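Tyrosinase (Aspergillus oryzae, PDB 6JUC) probably catalyses the copper-dependent oxidation of L-tyrosine and L-dopa to L-dopaquinone by molecular oxygen, a step in melanin biosynthesis. Local coordinates at residues Y101-W106 and N327-H332; Y149-R154 and H376-R381; N334-V339 and P370-H375. The protein carries 2 engineered substitutions. All coordinates share one frame; numbering follows the deposited sequence.

Contact 1 of 3, residues Y101-W106 and N327-H332. With CU (copper (II) ion), chain F; PER (peroxide ion), chain G.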
loop_
_atom_site.group_PDB
_atom_site.type_symbol
_atom_site.label_atom_id
_atom_site.label_comp_id
_atom_site.label_asym_id
_atom_site.label_seq_id
_atom_site.Cartn_x
_atom_site.Cartn_y
_atom_site.Cartn_z
ATOM N N TYR B 101 8.247 6.197 -34.728
ATOM C CA TYR B 101 9.513 6.903 -34.533
ATOM C C TYR B 101 9.337 8.324 -34.021
ATOM O O TYR B 101 10.322 8.954 -33.636
ATOM C CB TYR B 101 10.265 6.906 -35.866
ATOM C CG TYR B 101 10.400 5.523 -36.468
ATOM C CD1 TYR B 101 11.149 4.535 -35.840
ATOM C CD2 TYR B 101 9.756 5.206 -37.661
ATOM C CE1 TYR B 101 11.262 3.269 -36.390
ATOM C CE2 TYR B 101 9.870 3.943 -38.223
ATOM C CZ TYR B 101 10.620 2.980 -37.579
ATOM O OH TYR B 101 10.742 1.723 -38.135
ATOM N N THR B 102 8.097 8.796 -34.008
ATOM C CA THR B 102 7.770 10.104 -33.460
ATOM C C THR B 102 7.380 9.969 -31.995
ATOM O O THR B 102 6.938 10.943 -31.386
ATOM C CB THR B 102 6.633 10.734 -34.274
ATOM O OG1 THR B 102 5.625 9.726 -34.498
ATOM C CG2 THR B 102 7.128 11.202 -35.630
ATOM N N PHE B 103 7.586 8.779 -31.410
ATOM C CA PHE B 103 7.319 8.610 -29.974
ATOM C C PHE B 103 8.017 9.673 -29.151
ATOM O O PHE B 103 7.382 10.358 -28.353
ATOM C CB PHE B 103 7.706 7.207 -29.509
ATOM C CG PHE B 103 7.767 6.992 -28.022
ATOM C CD1 PHE B 103 6.610 6.802 -27.265
ATOM C CD2 PHE B 103 8.996 6.983 -27.379
ATOM C CE1 PHE B 103 6.693 6.646 -25.891
ATOM C CE2 PHE B 103 9.094 6.811 -26.003
ATOM C CZ PHE B 103 7.930 6.618 -25.269
ATOM N N PRO B 104 9.333 9.859 -29.292
ATOM C CA PRO B 104 9.980 10.861 -28.440
ATOM C C PRO B 104 9.474 12.271 -28.672
ATOM O O PRO B 104 9.403 13.088 -27.746
ATOM C CB PRO B 104 11.457 10.748 -28.847
ATOM C CG PRO B 104 11.568 9.336 -29.363
ATOM C CD PRO B 104 10.281 9.127 -30.138
ATOM N N THR B 105 9.165 12.629 -29.920
ATOM C CA THR B 105 8.862 14.033 -30.198
ATOM C C THR B 105 7.415 14.397 -29.909
ATOM O O THR B 105 7.143 15.515 -29.459
ATOM C CB THR B 105 9.183 14.369 -31.664
ATOM O OG1 THR B 105 8.654 13.345 -32.518
ATOM C CG2 THR B 105 10.693 14.384 -31.860
ATOM N N TRP B 106 6.508 13.453 -30.174
ATOM C CA TRP B 106 5.132 13.645 -29.731
ATOM C C TRP B 106 5.110 13.888 -28.224
ATOM O O TRP B 106 4.495 14.837 -27.742
ATOM C CB TRP B 106 4.234 12.455 -30.094
ATOM C CG TRP B 106 2.793 12.801 -29.866
ATOM C CD1 TRP B 106 1.941 13.347 -30.778
ATOM C CD2 TRP B 106 2.047 12.637 -28.655
ATOM N NE1 TRP B 106 0.705 13.535 -30.215
ATOM C CE2 TRP B 106 0.741 13.102 -28.909
ATOM C CE3 TRP B 106 2.339 12.138 -27.382
ATOM C CZ2 TRP B 106 -0.264 13.086 -27.944
ATOM C CZ3 TRP B 106 1.338 12.127 -26.422
ATOM C CH2 TRP B 106 0.060 12.600 -26.714
ATOM N N ASN B 327 16.078 0.157 -26.904
ATOM C CA ASN B 327 15.509 1.416 -27.347
ATOM C C ASN B 327 14.736 2.106 -26.231
ATOM O O ASN B 327 14.396 1.531 -25.195
ATOM C CB ASN B 327 14.612 1.198 -28.564
ATOM C CG ASN B 327 13.404 0.329 -28.284
ATOM O OD1 ASN B 327 12.388 0.845 -27.817
ATOM N ND2 ASN B 327 13.477 -0.967 -28.575
ATOM N N LEU B 328 14.517 3.391 -26.469
ATOM C CA LEU B 328 13.942 4.271 -25.455
ATOM C C LEU B 328 12.548 3.812 -25.073
ATOM O O LEU B 328 12.169 3.812 -23.897
ATOM C CB LEU B 328 13.935 5.696 -26.014
ATOM C CG LEU B 328 13.291 6.764 -25.116
ATOM C CD1 LEU B 328 14.225 7.162 -23.987
ATOM C CD2 LEU B 328 12.874 7.950 -25.978
ATOM N N GLU B 329 11.773 3.427 -26.081
ATOM C CA GLU B 329 10.358 3.147 -25.834
ATOM C C GLU B 329 10.191 1.852 -25.056
ATOM O O GLU B 329 9.318 1.745 -24.184
ATOM C CB GLU B 329 9.618 3.114 -27.178
ATOM C CG GLU B 329 8.111 3.066 -27.008
ATOM C CD GLU B 329 7.365 3.062 -28.320
ATOM O OE1 GLU B 329 8.016 3.066 -29.382
ATOM O OE2 GLU B 329 6.108 3.066 -28.285
ATOM N N ALA B 330 11.046 0.867 -25.342
ATOM C CA ALA B 330 10.983 -0.406 -24.620
ATOM C C ALA B 330 11.277 -0.213 -23.138
ATOM O O ALA B 330 10.575 -0.711 -22.254
ATOM C CB ALA B 330 11.984 -1.376 -25.235
ATOM N N ILE B 331 12.314 0.567 -22.829
ATOM C CA ILE B 331 12.604 0.841 -21.413
ATOM C C ILE B 331 11.434 1.584 -20.775
ATOM O O ILE B 331 10.968 1.254 -19.674
ATOM C CB ILE B 331 13.919 1.625 -21.281
ATOM C CG1 ILE B 331 15.153 0.797 -21.690
ATOM C CG2 ILE B 331 14.102 2.170 -19.870
ATOM C CD1 ILE B 331 16.370 1.624 -22.025
ATOM N N HIS B 332 10.903 2.582 -21.474
ATOM C CA HIS B 332 9.745 3.335 -20.984
ATOM C C HIS B 332 8.547 2.424 -20.735
ATOM O O HIS B 332 7.739 2.652 -19.808
ATOM C CB HIS B 332 9.414 4.403 -22.030
ATOM C CG HIS B 332 7.977 4.688 -22.303
ATOM N ND1 HIS B 332 7.143 3.911 -23.079
ATOM C CD2 HIS B 332 7.210 5.738 -21.891
ATOM C CE1 HIS B 332 5.936 4.443 -23.120
ATOM N NE2 HIS B 332 5.952 5.562 -22.403
HETATM CU CU CU F . 4.367 6.439 -21.660
HETATM O O1 PER G . 3.309 6.075 -23.624
HETATM O O2 PER G . 2.706 6.715 -22.363
#
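Phe103 drives its ring edge into the face of His332, CZ standing 3.5 Å from His332 CG in an edge-to-face pair with planes at 67°. The imidazole so covered binds copper through NE2 at 2.0 Å, and the peroxide atom O1 lies at its edge. Glu329 lies over one face of the same phenyl ring: its extended chain sets CG 3.8 Å from the ring centroid, a CH-pi contact almost on the normal, while the carboxylate stacks nearly parallel to the ring. With CG of Phe103 swung away from the backbone N (chi1 167°), the ring leaves the first turn of helix 103-129 and extends to the start of helix 328-340. In the tyrosinase central domain, helix 328-340 carries His332 and His336, ligands of this copper. Leu328 CD2 fits against both Phe103 CE2 and Pro104 CG. In the second shell, His332 ND1 donates to Glu329 O at 3.3 Å, in the carbonyl plane on a lone pair, which, with the copper bond at NE2, probably sets the imidazole's rotation. The buried carboxylate of Glu329 is held by Ser303, Thr304 and the backbone N of Asn99, and Asn327 OD1 caps the helix by accepting from Ala330 N.

Contact 2 of 3, residues Y149-R154 and H376-R381. With CU (copper (II) ion), chain F; PER (peroxide ion), chain G.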
loop_
_atom_site.group_PDB
_atom_site.type_symbol
_atom_site.label_atom_id
_atom_site.label_comp_id
_atom_site.label_asym_id
_atom_site.label_seq_id
_atom_site.Cartn_x
_atom_site.Cartn_y
_atom_site.Cartn_z
ATOM N N TYR B 149 11.759 16.122 -13.373
ATOM C CA TYR B 149 11.711 14.763 -13.894
ATOM C C TYR B 149 11.952 13.746 -12.790
ATOM O O TYR B 149 12.635 14.010 -11.787
ATOM C CB TYR B 149 12.742 14.588 -15.013
ATOM C CG TYR B 149 14.181 14.648 -14.577
ATOM C CD1 TYR B 149 14.821 15.888 -14.559
ATOM C CD2 TYR B 149 14.903 13.510 -14.215
ATOM C CE1 TYR B 149 16.160 16.001 -14.175
ATOM C CE2 TYR B 149 16.233 13.621 -13.834
ATOM C CZ TYR B 149 16.847 14.860 -13.816
ATOM O OH TYR B 149 18.164 14.988 -13.436
ATOM N N TRP B 150 11.355 12.577 -12.967
ATOM C CA TRP B 150 11.657 11.418 -12.140
ATOM C C TRP B 150 12.787 10.600 -12.753
ATOM O O TRP B 150 12.656 9.962 -13.797
ATOM C CB TRP B 150 10.413 10.535 -12.017
ATOM C CG TRP B 150 10.690 9.234 -11.327
ATOM C CD1 TRP B 150 11.489 8.986 -10.251
ATOM C CD2 TRP B 150 10.116 7.979 -11.718
ATOM N NE1 TRP B 150 11.449 7.640 -9.951
ATOM C CE2 TRP B 150 10.616 7.004 -10.836
ATOM C CE3 TRP B 150 9.236 7.613 -12.747
ATOM C CZ2 TRP B 150 10.252 5.656 -10.943
ATOM C CZ3 TRP B 150 8.887 6.278 -12.844
ATOM C CH2 TRP B 150 9.393 5.319 -11.955
ATOM N N ASP B 151 13.940 10.565 -12.091
ATOM C CA ASP B 151 15.038 9.750 -12.597
ATOM C C ASP B 151 14.869 8.303 -12.166
ATOM O O ASP B 151 15.404 7.864 -11.150
ATOM C CB ASP B 151 16.393 10.276 -12.113
ATOM C CG ASP B 151 17.498 9.759 -13.023
ATOM O OD1 ASP B 151 17.259 8.678 -13.626
ATOM O OD2 ASP B 151 18.568 10.398 -13.117
ATOM N N PHE B 152 14.071 7.575 -12.942
ATOM C CA PHE B 152 13.775 6.193 -12.560
ATOM C C PHE B 152 14.996 5.284 -12.551
ATOM O O PHE B 152 14.930 4.186 -11.967
ATOM C CB PHE B 152 12.698 5.627 -13.485
ATOM C CG PHE B 152 12.940 5.722 -14.965
ATOM C CD1 PHE B 152 13.969 5.029 -15.586
ATOM C CD2 PHE B 152 12.138 6.544 -15.750
ATOM C CE1 PHE B 152 14.185 5.118 -16.949
ATOM C CE2 PHE B 152 12.325 6.620 -17.117
ATOM C CZ PHE B 152 13.360 5.922 -17.723
ATOM N N ALA B 153 16.110 5.689 -13.140
ATOM C CA ALA B 153 17.282 4.826 -13.239
ATOM C C ALA B 153 18.409 5.201 -12.283
ATOM O O ALA B 153 19.458 4.550 -12.288
ATOM C CB ALA B 153 17.810 4.875 -14.669
ATOM N N ARG B 154 18.221 6.254 -11.498
ATOM C CA ARG B 154 19.222 6.723 -10.556
ATOM C C ARG B 154 18.929 6.137 -9.182
ATOM O O ARG B 154 17.764 6.087 -8.765
ATOM C CB ARG B 154 19.203 8.252 -10.465
ATOM C CG ARG B 154 20.264 8.858 -9.557
ATOM C CD ARG B 154 19.962 10.347 -9.363
ATOM N NE ARG B 154 21.068 11.025 -8.694
ATOM C CZ ARG B 154 20.990 12.296 -8.308
ATOM N NH1 ARG B 154 19.884 12.995 -8.521
ATOM N NH2 ARG B 154 22.017 12.877 -7.708
ATOM N N HIS B 376 7.500 10.703 -18.178
ATOM C CA HIS B 376 7.726 11.197 -19.532
ATOM C C HIS B 376 8.679 12.375 -19.527
ATOM O O HIS B 376 9.406 12.599 -20.487
ATOM C CB HIS B 376 6.402 11.546 -20.238
ATOM C CG HIS B 376 5.952 10.298 -20.952
ATOM N ND1 HIS B 376 6.540 9.890 -22.125
ATOM C CD2 HIS B 376 5.091 9.324 -20.596
ATOM C CE1 HIS B 376 6.012 8.739 -22.511
ATOM N NE2 HIS B 376 5.128 8.387 -21.603
ATOM N N CYS B 377 8.714 13.157 -18.448
ATOM C CA CYS B 377 9.764 14.184 -18.400
ATOM C C CYS B 377 11.139 13.542 -18.436
ATOM O O CYS B 377 12.060 14.002 -19.135
ATOM C CB CYS B 377 9.502 15.077 -17.188
ATOM S SG CYS B 377 10.547 16.546 -17.231
ATOM N N ASN B 378 11.339 12.418 -17.723
ATOM C CA ASN B 378 12.660 11.783 -17.834
ATOM C C ASN B 378 12.875 11.114 -19.188
ATOM O O ASN B 378 13.997 11.051 -19.700
ATOM C CB ASN B 378 12.869 10.757 -16.714
ATOM C CG ASN B 378 14.335 10.384 -16.613
ATOM O OD1 ASN B 378 15.199 11.265 -16.572
ATOM N ND2 ASN B 378 14.621 9.087 -16.610
ATOM N N ILE B 379 11.823 10.606 -19.827
ATOM C CA ILE B 379 12.007 10.052 -21.185
ATOM C C ILE B 379 12.428 11.165 -22.126
ATOM O O ILE B 379 13.269 10.940 -23.008
ATOM C CB ILE B 379 10.725 9.333 -21.638
ATOM C CG1 ILE B 379 10.403 8.129 -20.742
ATOM C CG2 ILE B 379 10.710 8.930 -23.109
ATOM C CD1 ILE B 379 11.577 7.169 -20.597
ATOM N N ASP B 380 11.882 12.368 -21.932
ATOM C CA ASP B 380 12.353 13.506 -22.724
ATOM C C ASP B 380 13.820 13.823 -22.466
ATOM O O ASP B 380 14.564 14.134 -23.395
ATOM C CB ASP B 380 11.533 14.757 -22.399
ATOM C CG ASP B 380 11.841 15.858 -23.406
ATOM O OD1 ASP B 380 11.416 15.673 -24.570
ATOM O OD2 ASP B 380 12.467 16.875 -23.022
ATOM N N ARG B 381 14.227 13.733 -21.205
ATOM C CA ARG B 381 15.604 13.980 -20.791
ATOM C C ARG B 381 16.518 12.930 -21.391
ATOM O O ARG B 381 17.582 13.256 -21.910
ATOM C CB ARG B 381 15.673 13.958 -19.255
ATOM C CG ARG B 381 17.079 14.150 -18.698
ATOM C CD ARG B 381 17.039 14.298 -17.187
ATOM N NE ARG B 381 18.364 14.080 -16.590
ATOM C CZ ARG B 381 18.838 12.868 -16.306
ATOM N NH1 ARG B 381 18.110 11.788 -16.564
ATOM N NH2 ARG B 381 20.048 12.740 -15.768
HETATM CU CU CU F . 4.367 6.439 -21.660
HETATM O O1 PER G . 3.309 6.075 -23.624
HETATM O O2 PER G . 2.706 6.715 -22.363
HETATM O O HOH W 1 21.360 15.046 -14.357
HETATM O O HOH W 2 17.506 8.269 -16.143
#
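Tyr149 and Arg381 lie face to face, with the Asn378 amide beside them. Arg381 runs extended from CG to NE and lays CD over the centre of the Tyr149 ring, 3.4 Å from its centroid in a CH-pi contact; beyond it the guanidinium continues almost parallel to the ring, their planes 8° apart. Tyr149 takes a chi1 of 68°, with CG between backbone N and carbonyl carbon, bringing the ring against Arg381, while its CB rests on Cys377 SG. Asn378 links the two aromatic side chains, using both ends of its amide. Its OD1 lies 3.3 Å from Tyr149 CD2 and accepts from Arg381 NH1 on a lone pair in the carbonyl plane, whereas ND2 sits over the face of Phe152, 3.4 Å from CE2. At the rim of that phenyl ring comes Ile379 CD1, from the helix turn whose His376 binds copper through NE2. A water joins Asn378 ND2 to Asp151 OD1, the oxygen that closes an Asx turn with Ala153 N. The loop thereby packs along a helix of the dicopper domain. Tyr456 is the main polar partner of both Asp151 OD2 and Arg381. Between Asp151 OD2 and Arg381 NH1, 3.7 Å apart, the long salt bridge is therefore undirected attraction, orientation coming from the Asn378 bond and the water.

Contact 3 of 3, residues N334-V339 and P370-H375. With CU (copper (II) ion), chain F; PER (peroxide ion), chain G.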
loop_
_atom_site.group_PDB
_atom_site.type_symbol
_atom_site.label_atom_id
_atom_site.label_comp_id
_atom_site.label_asym_id
_atom_site.label_seq_id
_atom_site.Cartn_x
_atom_site.Cartn_y
_atom_site.Cartn_z
ATOM N N ASN B 334 8.612 -0.854 -19.935
ATOM C CA ASN B 334 8.831 -1.608 -18.704
ATOM C C ASN B 334 8.532 -0.738 -17.488
ATOM O O ASN B 334 7.932 -1.239 -16.538
ATOM C CB ASN B 334 10.247 -2.203 -18.630
ATOM C CG ASN B 334 10.391 -3.435 -19.509
ATOM O OD1 ASN B 334 9.609 -3.614 -20.445
ATOM N ND2 ASN B 334 11.346 -4.294 -19.206
ATOM N N VAL B 335 8.947 0.531 -17.503
ATOM C CA VAL B 335 8.728 1.368 -16.322
ATOM C C VAL B 335 7.235 1.570 -16.091
ATOM O O VAL B 335 6.771 1.525 -14.954
ATOM C CB VAL B 335 9.457 2.711 -16.481
ATOM C CG1 VAL B 335 9.087 3.667 -15.352
ATOM C CG2 VAL B 335 10.972 2.503 -16.517
ATOM N N HIS B 336 6.456 1.775 -17.154
ATOM C CA HIS B 336 4.992 1.854 -17.014
ATOM C C HIS B 336 4.462 0.653 -16.247
ATOM O O HIS B 336 3.676 0.753 -15.294
ATOM C CB HIS B 336 4.362 1.917 -18.408
ATOM C CG HIS B 336 4.137 3.286 -18.966
ATOM N ND1 HIS B 336 3.085 4.070 -18.544
ATOM C CD2 HIS B 336 4.809 4.040 -19.879
ATOM C CE1 HIS B 336 3.096 5.230 -19.173
ATOM N NE2 HIS B 336 4.142 5.239 -19.996
ATOM N N ASN B 337 4.872 -0.538 -16.684
ATOM C CA ASN B 337 4.456 -1.775 -16.014
ATOM C C ASN B 337 4.843 -1.778 -14.545
ATOM O O ASN B 337 4.049 -2.044 -13.646
ATOM C CB ASN B 337 5.101 -2.980 -16.723
ATOM C CG ASN B 337 4.660 -4.327 -16.192
ATOM O OD1 ASN B 337 3.532 -4.491 -15.711
ATOM N ND2 ASN B 337 5.544 -5.325 -16.230
ATOM N N TRP B 338 6.107 -1.486 -14.279
ATOM C CA TRP B 338 6.633 -1.648 -12.924
ATOM C C TRP B 338 6.005 -0.650 -11.973
ATOM O O TRP B 338 5.794 -0.943 -10.789
ATOM C CB TRP B 338 8.153 -1.506 -12.969
ATOM C CG TRP B 338 8.875 -2.648 -13.604
ATOM C CD1 TRP B 338 8.525 -3.966 -13.580
ATOM C CD2 TRP B 338 10.102 -2.575 -14.349
ATOM N NE1 TRP B 338 9.444 -4.720 -14.273
ATOM C CE2 TRP B 338 10.425 -3.884 -14.753
ATOM C CE3 TRP B 338 10.955 -1.534 -14.722
ATOM C CZ2 TRP B 338 11.560 -4.180 -15.503
ATOM C CZ3 TRP B 338 12.082 -1.835 -15.469
ATOM C CH2 TRP B 338 12.383 -3.150 -15.858
ATOM N N VAL B 339 5.664 0.548 -12.454
ATOM C CA VAL B 339 4.998 1.516 -11.582
ATOM C C VAL B 339 3.559 1.128 -11.276
ATOM O O VAL B 339 3.118 1.262 -10.122
ATOM C CB VAL B 339 5.050 2.928 -12.194
ATOM C CG1 VAL B 339 4.150 3.863 -11.400
ATOM C CG2 VAL B 339 6.484 3.447 -12.217
ATOM N N PRO B 370 -0.477 11.000 -11.827
ATOM C CA PRO B 370 0.463 12.125 -11.892
ATOM C C PRO B 370 1.907 11.732 -12.138
ATOM O O PRO B 370 2.693 12.553 -12.639
ATOM C CB PRO B 370 0.322 12.768 -10.499
ATOM C CG PRO B 370 -1.110 12.464 -10.131
ATOM C CD PRO B 370 -1.326 11.049 -10.624
ATOM N N ILE B 371 2.324 10.511 -11.788
ATOM C CA ILE B 371 3.727 10.151 -12.056
ATOM C C ILE B 371 4.006 9.968 -13.544
ATOM O O ILE B 371 5.151 10.053 -14.020
ATOM C CB ILE B 371 4.137 8.876 -11.299
ATOM C CG1 ILE B 371 5.659 8.719 -11.221
ATOM C CG2 ILE B 371 3.448 7.641 -11.889
ATOM C CD1 ILE B 371 6.094 7.508 -10.431
ATOM N N PHE B 372 2.934 9.769 -14.317
ATOM C CA PHE B 372 3.057 9.647 -15.776
ATOM C C PHE B 372 3.896 10.771 -16.353
ATOM O O PHE B 372 4.813 10.575 -17.164
ATOM C CB PHE B 372 1.656 9.641 -16.388
ATOM C CG PHE B 372 1.610 9.707 -17.891
ATOM C CD1 PHE B 372 1.640 10.924 -18.561
ATOM C CD2 PHE B 372 1.546 8.526 -18.627
ATOM C CE1 PHE B 372 1.566 10.979 -19.942
ATOM C CE2 PHE B 372 1.464 8.575 -20.003
ATOM C CZ PHE B 372 1.517 9.794 -20.660
ATOM N N TRP B 373 3.572 11.999 -15.942
ATOM C CA TRP B 373 4.218 13.179 -16.506
ATOM C C TRP B 373 5.688 13.248 -16.103
ATOM O O TRP B 373 6.522 13.725 -16.872
ATOM C CB TRP B 373 3.451 14.430 -16.014
ATOM C CG TRP B 373 1.984 14.278 -16.321
ATOM C CD1 TRP B 373 1.044 13.801 -15.457
ATOM C CD2 TRP B 373 1.305 14.580 -17.544
ATOM N NE1 TRP B 373 -0.194 13.787 -16.064
ATOM C CE2 TRP B 373 -0.058 14.260 -17.345
ATOM C CE3 TRP B 373 1.713 15.081 -18.792
ATOM C CZ2 TRP B 373 -1.019 14.434 -18.342
ATOM C CZ3 TRP B 373 0.759 15.254 -19.775
ATOM C CH2 TRP B 373 -0.586 14.930 -19.544
ATOM N N LEU B 374 6.011 12.773 -14.907
ATOM C CA LEU B 374 7.370 12.822 -14.376
ATOM C C LEU B 374 8.221 11.763 -15.074
ATOM O O LEU B 374 9.399 11.960 -15.388
ATOM C CB LEU B 374 7.384 12.630 -12.857
ATOM C CG LEU B 374 6.467 13.565 -12.066
ATOM C CD1 LEU B 374 6.467 13.177 -10.593
ATOM C CD2 LEU B 374 6.880 15.024 -12.261
ATOM N N HIS B 375 7.576 10.624 -15.309
ATOM C CA HIS B 375 8.160 9.570 -16.133
ATOM C C HIS B 375 8.486 10.102 -17.520
ATOM O O HIS B 375 9.622 9.986 -17.979
ATOM C CB HIS B 375 7.192 8.386 -16.221
ATOM C CG HIS B 375 7.691 7.227 -17.027
ATOM N ND1 HIS B 375 8.991 6.790 -17.083
ATOM C CD2 HIS B 375 6.986 6.384 -17.822
ATOM C CE1 HIS B 375 9.073 5.742 -17.882
ATOM N NE2 HIS B 375 7.864 5.474 -18.350
HETATM CU CU CU F . 4.367 6.439 -21.660
HETATM O O1 PER G . 3.309 6.075 -23.624
HETATM O O2 PER G . 2.706 6.715 -22.363
#
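Three aromatic rings, His336, Phe372 and His375, cluster between two helices beside the copper. Over one face of His336 lies CD2 of His375, displaced toward the rim, in an edge-to-face pair with planes at 76° and centroids 5.0 Å apart; at the edge of His336 stands Phe372, meeting it rim to rim, with CD2 3.7 Å from His336 CE1. The His375 ring in turn has Val335 CG1 over one face, 3.3 Å from CE1, a tight CH-pi contact. Phe372 also turns its rim to the peroxide, CE2 3.3 Å from O2. His375 reaches across with chi1 at -179°, CG opposite its backbone N, which carries the imidazole into the interface between the helices. One turn along, Val339 CG1 and Ile371 CG2 touch tip to tip at 3.9 Å. Helices 328-340 and 371-389 run nearly antiparallel here, 151° between the axes of the short segments, as in the central helical bundle of type 3 copper proteins, where such helices supply the metal ligands. His336 binds copper through NE2 at 2.1 Å, and its ND1 is hydrogen-bonded to Met360 O; the two bonds together would hold the ring's orientation. His375 is no ligand of this copper: its NE2 is hydrogen-bonded to His332 O. One histidine therefore serves the metal, while its neighbour ties the two helices together and covers the ligand's face.

The three contacts meet at one copper, each touching both the metal and the peroxide. Helix 328-340 supplies His332 to contact 1 and His336 to contact 3, and helix 371-389 serves contacts 2 and 3 and gives His376. Centres of contacts 2 and 3 lie about 9 Å apart, against about 13 Å for contacts 1 and 2 and about 14 Å for contacts 1 and 3. Along the chain, contacts 1 and 2 interleave, contact 1 closes before contact 3 opens, and contact 3 nests within the loop closed by contact 2. Ile379 joins contact 2 to contact 1. Two helices thus supply the three histidines, and segments 101-106 and 149-154 pack against them.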